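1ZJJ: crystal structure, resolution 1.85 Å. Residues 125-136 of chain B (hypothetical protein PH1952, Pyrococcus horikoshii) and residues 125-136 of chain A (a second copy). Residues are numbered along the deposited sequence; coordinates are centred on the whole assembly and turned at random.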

# COMPACT_ATOMS: atom_id res chain seq x y z
N GLY B 125 2.28 6.81 10.22
CA GLY B 125 3.00 7.91 9.60
C GLY B 125 4.11 7.27 8.78
O GLY B 125 4.13 6.05 8.61
N LEU B 126 5.03 8.09 8.28
CA LEU B 126 6.14 7.55 7.50
C LEU B 126 7.05 6.71 8.40
O LEU B 126 7.55 7.19 9.41
CB LEU B 126 6.96 8.69 6.88
CG LEU B 126 8.26 8.24 6.20
CD1 LEU B 126 7.93 7.39 4.98
CD2 LEU B 126 9.09 9.46 5.80
N ASP B 127 7.24 5.45 8.04
CA ASP B 127 8.10 4.55 8.82
C ASP B 127 9.20 3.99 7.93
O ASP B 127 8.97 3.05 7.17
CB ASP B 127 7.27 3.40 9.41
CG ASP B 127 8.10 2.49 10.29
OD1 ASP B 127 9.33 2.71 10.40
OD2 ASP B 127 7.53 1.54 10.87
N PRO B 128 10.41 4.56 8.02
CA PRO B 128 11.55 4.12 7.22
C PRO B 128 11.98 2.70 7.56
O PRO B 128 12.72 2.07 6.81
CB PRO B 128 12.63 5.14 7.57
CG PRO B 128 11.83 6.36 7.94
CD PRO B 128 10.75 5.76 8.79
N ASP B 129 11.52 2.22 8.71
CA ASP B 129 11.86 0.87 9.16
C ASP B 129 10.62 -0.01 9.16
O ASP B 129 10.50 -0.91 9.99
CB ASP B 129 12.46 0.91 10.57
CG ASP B 129 13.67 1.83 10.66
OD1 ASP B 129 14.57 1.74 9.79
OD2 ASP B 129 13.73 2.63 11.61
N LEU B 130 9.71 0.25 8.23
CA LEU B 130 8.48 -0.53 8.11
C LEU B 130 8.78 -2.01 7.86
O LEU B 130 9.75 -2.35 7.18
CB LEU B 130 7.60 -0.00 6.96
CG LEU B 130 6.25 -0.71 6.77
CD1 LEU B 130 5.36 -0.39 7.96
CD2 LEU B 130 5.58 -0.27 5.47
N THR B 131 7.94 -2.87 8.41
CA THR B 131 8.10 -4.30 8.22
C THR B 131 6.71 -4.86 7.99
O THR B 131 5.72 -4.21 8.30
CB THR B 131 8.69 -5.02 9.47
OG1 THR B 131 7.82 -4.80 10.59
CG2 THR B 131 10.08 -4.50 9.78
N TYR B 132 6.65 -6.06 7.42
CA TYR B 132 5.36 -6.70 7.19
C TYR B 132 4.69 -6.92 8.55
O TYR B 132 3.48 -6.75 8.70
CB TYR B 132 5.53 -8.07 6.54
CG TYR B 132 4.22 -8.78 6.33
CD1 TYR B 132 3.39 -8.47 5.26
CD2 TYR B 132 3.79 -9.76 7.23
CE1 TYR B 132 2.17 -9.11 5.07
CE2 TYR B 132 2.57 -10.41 7.05
CZ TYR B 132 1.77 -10.08 5.97
OH TYR B 132 0.56 -10.70 5.80
N GLU B 133 5.50 -7.31 9.53
CA GLU B 133 4.99 -7.58 10.87
C GLU B 133 4.20 -6.38 11.41
O GLU B 133 3.12 -6.55 11.99
CB GLU B 133 6.16 -7.91 11.81
CG GLU B 133 5.74 -8.12 13.26
CD GLU B 133 6.87 -8.62 14.14
OE1 GLU B 133 8.00 -8.11 14.03
OE2 GLU B 133 6.62 -9.53 14.96
N LYS B 134 4.71 -5.18 11.21
CA LYS B 134 4.00 -3.99 11.67
C LYS B 134 2.66 -3.86 10.95
O LYS B 134 1.64 -3.58 11.58
CB LYS B 134 4.85 -2.73 11.43
CG LYS B 134 6.08 -2.65 12.32
CD LYS B 134 6.76 -1.30 12.18
CE LYS B 134 8.04 -1.24 12.99
NZ LYS B 134 8.67 0.11 12.90
N LEU B 135 2.65 -4.06 9.63
CA LEU B 135 1.41 -3.99 8.86
C LEU B 135 0.41 -5.02 9.37
O LEU B 135 -0.80 -4.77 9.40
CB LEU B 135 1.68 -4.25 7.37
CG LEU B 135 2.50 -3.19 6.64
CD1 LEU B 135 2.74 -3.64 5.20
CD2 LEU B 135 1.75 -1.86 6.67
N LYS B 136 0.92 -6.19 9.75
CA LYS B 136 0.08 -7.27 10.24
C LYS B 136 -0.68 -6.87 11.51
O LYS B 136 -1.91 -6.92 11.54
CB LYS B 136 0.94 -8.50 10.52
CG LYS B 136 0.16 -9.70 11.06
CD LYS B 136 1.09 -10.83 11.47
CE LYS B 136 2.02 -10.44 12.62
NZ LYS B 136 2.84 -11.60 13.09
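Chain A (125-136) GLDPDLTYEKLK

Chain A meets chain B as a second copy of the same turn-and-helix element, the two backbones running antiparallel where they pair at B:Thr131 and A:Thr131, whose CA atoms lie 4.5 Å apart in a single beta bridge. A type I turn runs from A:Asp127 to A:Leu130, and from B:Asp127 to B:Leu130, with helices beginning at A:Tyr132 and B:Tyr132; phi/psi at A:Leu130 and A:Thr131 is extended (-61/147 and -140/160).

The backbone bonds are reciprocal but weak: A:Tyr132 N donates to B:Leu130 O at 3.0 Å, and B:Tyr132 N to A:Leu130 O at 3.1 Å. The same carbonyls take CA-H...O contacts, A:Thr131 CA to B:Leu130 O and B:Thr131 CA to A:Leu130 O, both 3.2 Å.

B:Tyr132 and A:Tyr132 are the most covered residues of their stretches, 103 and 99 Å². The A:Tyr132 ring receives B:Pro128 CA over one face, 4.1 Å from its centroid, while A:Tyr132 CE1 reaches B:Leu126 CD1 at 4.0 Å; B:Tyr132 repeats this on A:Pro128 and A:Leu126. Leucines extend the apolar patch, A:Leu135 CD1 lying 4.1 Å from B:Leu130 CD2.

The side chains of A:Asp127, A:Thr131 and A:Lys134, like those of B:Asp127, B:Thr131 and B:Lys134, bond within their own copy. A:Thr131 OG1 caps the helix, accepting from A:Lys134 N at 3.2 Å, and A:Lys134 NZ forms a salt bridge with A:Asp127 OD2 at 2.7 Å, tying turn to helix.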

# COMPACT_ATOMS: atom_id res chain seq x y z
N GLY A 125 4.86 -10.12 -4.86
CA GLY A 125 3.92 -11.09 -4.34
C GLY A 125 3.85 -10.89 -2.84
O GLY A 125 4.43 -9.93 -2.32
N LEU A 126 3.15 -11.76 -2.13
CA LEU A 126 3.06 -11.65 -0.68
C LEU A 126 4.45 -11.83 -0.08
O LEU A 126 5.13 -12.81 -0.38
CB LEU A 126 2.12 -12.72 -0.11
CG LEU A 126 2.15 -12.93 1.41
CD1 LEU A 126 1.80 -11.64 2.13
CD2 LEU A 126 1.18 -14.03 1.79
N ASP A 127 4.86 -10.89 0.76
CA ASP A 127 6.18 -10.99 1.39
C ASP A 127 6.10 -10.75 2.90
O ASP A 127 6.08 -9.60 3.36
CB ASP A 127 7.15 -10.00 0.75
CG ASP A 127 8.54 -10.08 1.35
OD1 ASP A 127 8.80 -11.02 2.14
OD2 ASP A 127 9.37 -9.20 1.03
N PRO A 128 6.07 -11.83 3.69
CA PRO A 128 5.99 -11.76 5.16
C PRO A 128 7.21 -11.09 5.77
O PRO A 128 7.21 -10.74 6.95
CB PRO A 128 5.88 -13.23 5.56
CG PRO A 128 5.18 -13.85 4.38
CD PRO A 128 5.92 -13.22 3.23
N ASP A 129 8.26 -10.92 4.97
CA ASP A 129 9.48 -10.29 5.44
C ASP A 129 9.69 -8.96 4.73
O ASP A 129 10.82 -8.53 4.50
CB ASP A 129 10.68 -11.21 5.20
CG ASP A 129 10.59 -12.49 6.01
OD1 ASP A 129 10.53 -12.41 7.26
OD2 ASP A 129 10.58 -13.58 5.40
N LEU A 130 8.59 -8.32 4.37
CA LEU A 130 8.64 -7.03 3.68
C LEU A 130 9.33 -5.99 4.55
O LEU A 130 9.24 -6.03 5.78
CB LEU A 130 7.23 -6.55 3.36
CG LEU A 130 7.12 -5.22 2.61
CD1 LEU A 130 7.67 -5.37 1.19
CD2 LEU A 130 5.67 -4.79 2.57
N THR A 131 10.04 -5.07 3.91
CA THR A 131 10.72 -4.00 4.62
C THR A 131 10.56 -2.72 3.80
O THR A 131 10.27 -2.78 2.60
CB THR A 131 12.23 -4.28 4.77
OG1 THR A 131 12.82 -4.38 3.47
CG2 THR A 131 12.46 -5.59 5.52
N TYR A 132 10.74 -1.58 4.44
CA TYR A 132 10.61 -0.32 3.72
C TYR A 132 11.70 -0.28 2.65
O TYR A 132 11.48 0.24 1.55
CB TYR A 132 10.79 0.86 4.67
CG TYR A 132 10.66 2.21 3.99
CD1 TYR A 132 9.41 2.81 3.82
CD2 TYR A 132 11.78 2.88 3.51
CE1 TYR A 132 9.28 4.05 3.18
CE2 TYR A 132 11.67 4.11 2.86
CZ TYR A 132 10.41 4.69 2.70
OH TYR A 132 10.30 5.90 2.07
N GLU A 133 12.87 -0.83 2.96
CA GLU A 133 13.96 -0.84 2.00
C GLU A 133 13.53 -1.49 0.69
O GLU A 133 13.80 -0.96 -0.39
CB GLU A 133 15.19 -1.57 2.56
CG GLU A 133 16.38 -1.53 1.61
CD GLU A 133 17.61 -2.24 2.14
OE1 GLU A 133 17.50 -3.41 2.55
OE2 GLU A 133 18.70 -1.62 2.14
N LYS A 134 12.86 -2.64 0.79
CA LYS A 134 12.39 -3.34 -0.40
C LYS A 134 11.42 -2.46 -1.18
O LYS A 134 11.50 -2.36 -2.40
CB LYS A 134 11.70 -4.65 -0.02
CG LYS A 134 12.63 -5.73 0.48
CD LYS A 134 11.88 -7.03 0.71
CE LYS A 134 12.81 -8.12 1.20
NZ LYS A 134 12.08 -9.40 1.36
N LEU A 135 10.49 -1.83 -0.46
CA LEU A 135 9.52 -0.96 -1.11
C LEU A 135 10.24 0.20 -1.80
O LEU A 135 9.84 0.63 -2.88
CB LEU A 135 8.53 -0.40 -0.08
CG LEU A 135 7.52 -1.39 0.52
CD1 LEU A 135 6.61 -0.65 1.50
CD2 LEU A 135 6.70 -2.02 -0.60
N LYS A 136 11.30 0.68 -1.17
CA LYS A 136 12.08 1.79 -1.70
C LYS A 136 12.71 1.44 -3.05
O LYS A 136 12.53 2.17 -4.03
CB LYS A 136 13.17 2.18 -0.70
CG LYS A 136 14.06 3.33 -1.14
CD LYS A 136 15.17 3.60 -0.13
CE LYS A 136 16.14 2.43 -0.04
NZ LYS A 136 17.23 2.74 0.93
O HOH W 1 8.16 -8.55 8.90